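Local structure of S-locus protein 11 (Brassica rapa subsp. oleifera, 5GYY) at residues G17-S22 and C42-P47; H25-F30 and R51-A56; H11-G16 and A29-K34. The protein probably acts as the secreted, cysteine-rich pollen ligand of self-incompatibility, recognised by the matching S-locus receptor kinase on the stigma. All blocks are in the same frame, centred on the assembly; numbering follows the deposited sequence.

Interaction 1: G17-S22 and C42-P47; sequences GSCGKS and CNCTSP. With NAG (2-acetamido-2-deoxy-beta-D-glucopyranose), chain E.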
# COMPACT_ATOMS: atom_id res chain seq x y z
N GLY C 17 2.43 5.51 9.86
CA GLY C 17 3.87 5.74 9.88
C GLY C 17 4.73 4.48 9.96
O GLY C 17 4.36 3.42 9.45
N SER C 18 5.89 4.60 10.60
CA SER C 18 6.80 3.48 10.69
C SER C 18 7.55 3.44 12.01
O SER C 18 7.46 4.36 12.81
CB SER C 18 7.80 3.47 9.52
OG SER C 18 8.53 4.69 9.47
N CYS C 19 8.31 2.37 12.22
CA CYS C 19 9.11 2.18 13.43
C CYS C 19 10.29 3.14 13.49
O CYS C 19 10.50 3.81 14.51
CB CYS C 19 9.63 0.75 13.49
SG CYS C 19 8.41 -0.38 14.04
N GLY C 20 11.07 3.19 12.42
CA GLY C 20 12.25 4.03 12.39
C GLY C 20 13.47 3.41 13.05
O GLY C 20 13.47 2.21 13.35
N LYS C 21 14.49 4.23 13.27
CA LYS C 21 15.75 3.76 13.84
C LYS C 21 15.65 3.46 15.34
O LYS C 21 16.54 2.82 15.89
CB LYS C 21 16.86 4.81 13.64
CG LYS C 21 17.50 4.85 12.25
CD LYS C 21 18.44 6.08 12.08
CE LYS C 21 17.99 7.35 12.85
NZ LYS C 21 17.22 8.36 12.06
N SER C 22 14.58 3.92 15.98
CA SER C 22 14.41 3.78 17.43
C SER C 22 12.98 3.43 17.81
O SER C 22 12.44 3.97 18.79
CB SER C 22 14.83 5.06 18.14
OG SER C 22 16.23 5.25 18.01
N CYS C 42 8.70 -2.38 24.94
CA CYS C 42 7.78 -2.38 23.80
C CYS C 42 8.46 -2.94 22.55
O CYS C 42 9.58 -2.55 22.21
CB CYS C 42 7.26 -0.97 23.51
SG CYS C 42 6.00 -0.32 24.66
N ASN C 43 7.80 -3.88 21.88
CA ASN C 43 8.19 -4.28 20.53
C ASN C 43 7.53 -3.30 19.56
O ASN C 43 6.45 -2.76 19.85
CB ASN C 43 7.71 -5.69 20.19
CG ASN C 43 8.36 -6.79 21.03
OD1 ASN C 43 9.46 -6.62 21.56
ND2 ASN C 43 7.67 -7.93 21.13
N CYS C 44 8.17 -3.10 18.41
CA CYS C 44 7.64 -2.26 17.35
C CYS C 44 7.79 -2.95 15.99
O CYS C 44 8.85 -3.47 15.70
CB CYS C 44 8.37 -0.92 17.31
SG CYS C 44 7.88 0.14 15.95
N THR C 45 6.74 -2.98 15.18
CA THR C 45 6.86 -3.45 13.80
C THR C 45 6.04 -2.53 12.88
O THR C 45 5.18 -1.78 13.34
CB THR C 45 6.39 -4.91 13.61
OG1 THR C 45 6.83 -5.41 12.34
CG2 THR C 45 4.88 -5.02 13.70
N SER C 46 6.28 -2.62 11.58
CA SER C 46 5.86 -1.53 10.71
C SER C 46 5.34 -1.85 9.30
O SER C 46 5.66 -1.14 8.34
CB SER C 46 7.04 -0.55 10.59
OG SER C 46 6.62 0.60 9.92
N PRO C 47 4.54 -2.92 9.14
CA PRO C 47 3.99 -3.13 7.80
C PRO C 47 2.76 -2.27 7.56
O PRO C 47 2.29 -1.59 8.48
CB PRO C 47 3.57 -4.60 7.84
CG PRO C 47 3.09 -4.75 9.22
CD PRO C 47 4.05 -3.94 10.08
C1 NAG E . 8.40 -9.00 21.77
C2 NAG E . 7.31 -9.95 22.23
C3 NAG E . 7.91 -11.25 22.79
C4 NAG E . 9.00 -11.82 21.87
C5 NAG E . 9.99 -10.67 21.62
C6 NAG E . 11.30 -11.00 20.89
C7 NAG E . 5.36 -8.75 23.09
C8 NAG E . 4.80 -7.90 24.20
N2 NAG E . 6.58 -9.25 23.27
O3 NAG E . 6.90 -12.21 23.07
O4 NAG E . 9.61 -12.96 22.46
O5 NAG E . 9.28 -9.68 20.91
O6 NAG E . 11.04 -11.65 19.68
O7 NAG E . 4.70 -8.95 22.07
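C19 and C44 are joined by a disulfide, SG to SG 2.0 Å, that pins the loop 17-22 to the strand end of 42-47. The C-S-S-C torsion of -109° opens the bridge somewhat wider than a right angle. C44 sends its SG anti to its own backbone N (chi1 175°), out toward the loop, whereas the SG of C19 lies beside its backbone N.

Packing around the bridge comes mostly from S46. Its OG stands anti to the backbone N (chi1 -172°) and is pressed tightly against CA and CB of S18, 3.0 Å from S18 CA and 3.1 Å from S18 CB. The CB of S46 lies 3.7 Å from C19 SG, and the same sulfur approaches T45 N to 3.3 Å. The whole contact lies at the surface of the protein.

A second covalent link sits on the strand, well away from the loop: N43 carries the N-glycan, ND2 to NAG C1 1.4 Å, and the sugar is also hydrogen-bonded to Y41 OH. K21 NZ and, weakly, T45 OG1 bind other protein chains of the assembly.

A disulfide tying the loop between the first strand and the helix to the second strand of the chain, 41-45, is characteristic of the cysteine-stabilised alpha-beta, defensin-like fold of this family.

Interaction 2: H25-F30 and R51-A56; sequences HDCEAF and RYCDCA. With NAG (2-acetamido-2-deoxy-beta-D-glucopyranose), chain E.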
# COMPACT_ATOMS: atom_id res chain seq x y z
N HIS C 25 12.00 2.38 21.66
CA HIS C 25 12.00 3.46 22.63
C HIS C 25 10.89 4.47 22.35
O HIS C 25 10.32 5.02 23.29
CB HIS C 25 13.37 4.13 22.70
CG HIS C 25 14.43 3.26 23.31
ND1 HIS C 25 15.77 3.56 23.25
CD2 HIS C 25 14.33 2.10 24.00
CE1 HIS C 25 16.46 2.62 23.87
NE2 HIS C 25 15.61 1.72 24.34
N ASP C 26 10.59 4.70 21.07
CA ASP C 26 9.51 5.60 20.68
C ASP C 26 8.19 5.04 21.19
O ASP C 26 7.44 5.75 21.83
CB ASP C 26 9.42 5.78 19.16
CG ASP C 26 10.61 6.48 18.58
OD1 ASP C 26 11.33 7.16 19.35
OD2 ASP C 26 10.83 6.33 17.35
N CYS C 27 7.95 3.76 20.93
CA CYS C 27 6.76 3.08 21.42
C CYS C 27 6.63 3.21 22.93
O CYS C 27 5.54 3.50 23.43
CB CYS C 27 6.76 1.61 21.00
SG CYS C 27 6.25 1.37 19.28
N GLU C 28 7.74 3.03 23.64
CA GLU C 28 7.75 3.09 25.10
C GLU C 28 7.42 4.48 25.62
O GLU C 28 6.67 4.64 26.58
CB GLU C 28 9.10 2.62 25.66
CG GLU C 28 9.33 1.12 25.56
CD GLU C 28 10.81 0.74 25.62
OE1 GLU C 28 11.64 1.62 25.95
OE2 GLU C 28 11.14 -0.43 25.34
N ALA C 29 7.98 5.49 24.96
CA ALA C 29 7.69 6.87 25.30
C ALA C 29 6.22 7.16 25.01
O ALA C 29 5.55 7.83 25.80
CB ALA C 29 8.61 7.82 24.49
N PHE C 30 5.73 6.64 23.88
CA PHE C 30 4.34 6.75 23.44
C PHE C 30 3.43 6.14 24.51
O PHE C 30 2.43 6.74 24.91
CB PHE C 30 4.16 6.03 22.10
CG PHE C 30 2.81 6.22 21.45
CD1 PHE C 30 2.00 7.31 21.76
CD2 PHE C 30 2.34 5.30 20.51
CE1 PHE C 30 0.75 7.49 21.14
CE2 PHE C 30 1.10 5.47 19.89
CZ PHE C 30 0.31 6.57 20.21
N ARG C 51 2.74 1.91 12.29
CA ARG C 51 3.62 1.51 13.38
C ARG C 51 2.79 0.76 14.42
O ARG C 51 1.85 1.32 15.01
CB ARG C 51 4.28 2.73 14.03
CG ARG C 51 5.44 2.38 14.97
CD ARG C 51 5.89 3.58 15.77
NE ARG C 51 4.81 4.17 16.56
CZ ARG C 51 4.93 5.31 17.22
NH1 ARG C 51 6.07 6.00 17.17
NH2 ARG C 51 3.90 5.79 17.93
N TYR C 52 3.12 -0.50 14.63
CA TYR C 52 2.44 -1.32 15.65
C TYR C 52 3.28 -1.37 16.90
O TYR C 52 4.38 -1.91 16.88
CB TYR C 52 2.16 -2.74 15.16
CG TYR C 52 1.21 -2.80 13.98
CD1 TYR C 52 -0.14 -3.10 14.16
CD2 TYR C 52 1.66 -2.55 12.68
CE1 TYR C 52 -1.02 -3.15 13.09
CE2 TYR C 52 0.80 -2.60 11.60
CZ TYR C 52 -0.54 -2.90 11.81
OH TYR C 52 -1.40 -2.94 10.73
N CYS C 53 2.80 -0.74 17.97
CA CYS C 53 3.46 -0.91 19.26
C CYS C 53 2.82 -2.06 20.06
O CYS C 53 1.60 -2.08 20.28
CB CYS C 53 3.42 0.37 20.09
SG CYS C 53 4.24 1.75 19.32
N ASP C 54 3.64 -3.03 20.47
CA ASP C 54 3.21 -4.12 21.34
C ASP C 54 3.90 -4.00 22.69
O ASP C 54 5.08 -4.31 22.81
CB ASP C 54 3.54 -5.48 20.73
CG ASP C 54 2.49 -5.95 19.74
OD1 ASP C 54 1.30 -5.59 19.92
OD2 ASP C 54 2.84 -6.64 18.77
N CYS C 55 3.16 -3.53 23.69
CA CYS C 55 3.76 -3.19 24.98
C CYS C 55 3.48 -4.19 26.09
O CYS C 55 2.33 -4.43 26.44
CB CYS C 55 3.30 -1.79 25.40
SG CYS C 55 3.99 -0.49 24.35
N ALA C 56 4.56 -4.75 26.64
CA ALA C 56 4.49 -5.69 27.75
C ALA C 56 4.24 -4.99 29.08
O ALA C 56 5.11 -4.27 29.59
CB ALA C 56 5.77 -6.50 27.81
C1 NAG E . 8.40 -9.00 21.77
C2 NAG E . 7.31 -9.95 22.23
C3 NAG E . 7.91 -11.25 22.79
C4 NAG E . 9.00 -11.82 21.87
C5 NAG E . 9.99 -10.67 21.62
C6 NAG E . 11.30 -11.00 20.89
C7 NAG E . 5.36 -8.75 23.09
C8 NAG E . 4.80 -7.90 24.20
N2 NAG E . 6.58 -9.25 23.27
O3 NAG E . 6.90 -12.21 23.07
O4 NAG E . 9.61 -12.96 22.46
O5 NAG E . 9.28 -9.68 20.91
O6 NAG E . 11.04 -11.65 19.68
O7 NAG E . 4.70 -8.95 22.07
O HOH W 1 8.72 5.47 15.67
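R51 reaches from strand 50-57 under helix 23-35, passing the C27-C53 disulfide on its way to F30 and D26. Its CB leaves the strand toward the helix, and CG, anti to the backbone N (chi1 -168°), lies against the sulfur of C44. CD touches the S18 carbonyl and comes within 4.2 Å of C27 SG. A bend at the third torsion (57°) then turns NE. The sulfur of C27 lies over one face of the guanidinium.

At the tip the two terminal nitrogens part company. NH2 approaches the phenyl ring of F30, 3.1 Å from CD2, a tight approach with the ring and guanidinium planes inclined at 45°. NH1 lies beside D26 CB and, in the guanidinium plane, gives a hydrogen bond of 3.1 Å to a water, which in turn donates to D26 OD2 at 2.8 Å. The acid and the arginine therefore meet through this water, with OD2 and NH1 themselves 4.8 Å apart. Both NH1 and NH2 also donate to the backbone of a partner protein chain in the assembly.

Beside this group the disulfide C27-C53 (SG to SG 2.0 Å) covalently fastens helix to strand, and C53 SG abuts the edge of the F30 ring, 4.2 Å from CD2. On the strand's other side, the carbonyl O of D54 and the CB of A56 border the glycan methyl C8.

The chemistry implies a disulfide-fixed helix-sheet interface along which the buried arginine runs, its tip turned to the partner chain. Its charge is probably eased by the nearby carboxylate, and the bonds from NH1 and NH2 to the partner's backbone are consistent with a role at that interface.

Interaction 3: H11-G16 and A29-K34; sequences HRLNSG and AFYTNK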
# COMPACT_ATOMS: atom_id res chain seq x y z
N HIS C 11 -0.14 -4.48 25.87
CA HIS C 11 -0.85 -3.25 25.49
C HIS C 11 -0.46 -2.81 24.07
O HIS C 11 0.71 -2.84 23.69
CB HIS C 11 -0.57 -2.15 26.52
CG HIS C 11 -1.43 -0.93 26.36
ND1 HIS C 11 -2.14 -0.39 27.41
CD2 HIS C 11 -1.67 -0.13 25.30
CE1 HIS C 11 -2.78 0.69 27.00
NE2 HIS C 11 -2.52 0.86 25.72
N ARG C 12 -1.47 -2.43 23.30
CA ARG C 12 -1.35 -2.19 21.88
C ARG C 12 -1.55 -0.74 21.51
O ARG C 12 -2.54 -0.12 21.88
CB ARG C 12 -2.41 -3.02 21.19
CG ARG C 12 -2.52 -2.83 19.72
CD ARG C 12 -3.50 -3.86 19.25
NE ARG C 12 -2.88 -5.18 19.36
CZ ARG C 12 -3.45 -6.23 19.93
NH1 ARG C 12 -4.64 -6.10 20.51
NH2 ARG C 12 -2.81 -7.39 19.97
N LEU C 13 -0.58 -0.18 20.80
CA LEU C 13 -0.66 1.20 20.34
C LEU C 13 -0.26 1.24 18.87
O LEU C 13 0.89 0.97 18.52
CB LEU C 13 0.23 2.10 21.20
CG LEU C 13 -0.16 2.06 22.69
CD1 LEU C 13 0.85 2.77 23.56
CD2 LEU C 13 -1.56 2.63 22.92
N ASN C 14 -1.22 1.53 17.99
CA ASN C 14 -0.96 1.51 16.56
C ASN C 14 -1.27 2.88 15.97
O ASN C 14 -2.16 3.57 16.46
CB ASN C 14 -1.81 0.44 15.86
CG ASN C 14 -1.67 -0.95 16.49
OD1 ASN C 14 -0.65 -1.26 17.12
ND2 ASN C 14 -2.72 -1.78 16.35
N SER C 15 -0.53 3.29 14.95
CA SER C 15 -0.81 4.54 14.24
C SER C 15 -0.08 4.60 12.90
O SER C 15 0.82 3.80 12.65
CB SER C 15 -0.47 5.74 15.11
OG SER C 15 0.90 5.71 15.48
N GLY C 16 -0.45 5.56 12.04
CA GLY C 16 0.17 5.71 10.74
C GLY C 16 1.67 5.96 10.85
O GLY C 16 2.15 6.52 11.83
N ALA C 29 7.98 5.49 24.96
CA ALA C 29 7.69 6.87 25.30
C ALA C 29 6.22 7.16 25.01
O ALA C 29 5.55 7.83 25.80
CB ALA C 29 8.61 7.82 24.49
N PHE C 30 5.73 6.64 23.88
CA PHE C 30 4.34 6.75 23.44
C PHE C 30 3.43 6.14 24.51
O PHE C 30 2.43 6.74 24.91
CB PHE C 30 4.16 6.03 22.10
CG PHE C 30 2.81 6.22 21.45
CD1 PHE C 30 2.00 7.31 21.76
CD2 PHE C 30 2.34 5.30 20.51
CE1 PHE C 30 0.75 7.49 21.14
CE2 PHE C 30 1.10 5.47 19.89
CZ PHE C 30 0.31 6.57 20.21
N TYR C 31 3.82 4.96 25.00
CA TYR C 31 3.05 4.29 26.04
C TYR C 31 2.97 5.14 27.31
O TYR C 31 1.87 5.40 27.81
CB TYR C 31 3.63 2.91 26.36
CG TYR C 31 2.95 2.23 27.54
CD1 TYR C 31 1.72 1.60 27.38
CD2 TYR C 31 3.53 2.23 28.81
CE1 TYR C 31 1.08 0.99 28.45
CE2 TYR C 31 2.91 1.61 29.89
CZ TYR C 31 1.68 1.00 29.70
OH TYR C 31 1.05 0.38 30.76
N THR C 32 4.12 5.58 27.80
CA THR C 32 4.17 6.41 28.99
C THR C 32 3.29 7.64 28.85
O THR C 32 2.52 7.98 29.75
CB THR C 32 5.59 6.84 29.30
OG1 THR C 32 6.40 5.67 29.46
CG2 THR C 32 5.63 7.68 30.58
N ASN C 33 3.40 8.31 27.70
CA ASN C 33 2.57 9.46 27.41
C ASN C 33 1.06 9.17 27.47
O ASN C 33 0.26 10.04 27.83
CB ASN C 33 2.95 10.04 26.04
CG ASN C 33 1.80 10.74 25.39
OD1 ASN C 33 1.05 10.14 24.62
ND2 ASN C 33 1.62 12.01 25.73
N LYS C 34 0.69 7.95 27.08
CA LYS C 34 -0.70 7.50 27.06
C LYS C 34 -1.25 6.94 28.39
O LYS C 34 -2.46 6.92 28.59
CB LYS C 34 -0.90 6.47 25.94
CG LYS C 34 -0.92 7.04 24.54
CD LYS C 34 -2.10 7.98 24.35
CE LYS C 34 -2.06 8.66 22.98
NZ LYS C 34 -1.25 9.90 23.03
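H11 and Y31 form a T-shaped aromatic pair where strand 9-16, outermost in this chain's sheet, crosses beneath helix 23-35, the helix-on-sheet packing of the defensin-like alpha-beta fold. The axes of the two short segments come within 9.8 Å and their directions differ by 107°. The phenol presents its edge: Y31 CE1 stands 3.6 Å above one face of the imidazole, offset toward its rim, with ring centres 5.2 Å apart and planes at 80°. H11 ND1 correspondingly lies in the plane of the tyrosine ring.

R12 turns to the opposite side of the strand, and the next inward residue, L13, fills the centre of the contact. Its CB packs against the phenyl of F30, 3.7 Å from CE2. Its CD1, anti to CA (chi2 171°), runs on to the helix backbone and meets Y31 CA at 3.6 Å and Y31 CB at 3.9 Å. The leucine and tyrosine side chains cross at about a right angle. The leucine thus touches two consecutive helix residues with different atoms, and these contacts are apolar. No hydrogen bond joins strand to helix.

N14 again faces away from the helix, and its ND2 binds the backbone of a partner protein chain. S15 returns to the helix side and closes the contact, its OG 4.4 Å from F30 CE2.

How the interactions relate
The three contacts hold the helix and the loop before it to one antiparallel three-stranded sheet. Interactions 2 and 3 share A29 and F30 of the helix, F30 making contact in both, and have centres about 5 Å apart; their strands are paired, with C53 N 2.6 Å from L13 O, a probable hydrogen bond. Interaction 1 lies at the surface, its centre about 8 Å from that of interaction 2 and about 11 Å from that of interaction 3. It is bound to interaction 2 by another disulfide, C42 SG to C55 SG at 2.0 Å, and by T45 O and Y52 N, 2.7 Å apart and probably hydrogen-bonded. The glycan touches interactions 1 and 2, while the H11 side chain stays about 8 Å from it.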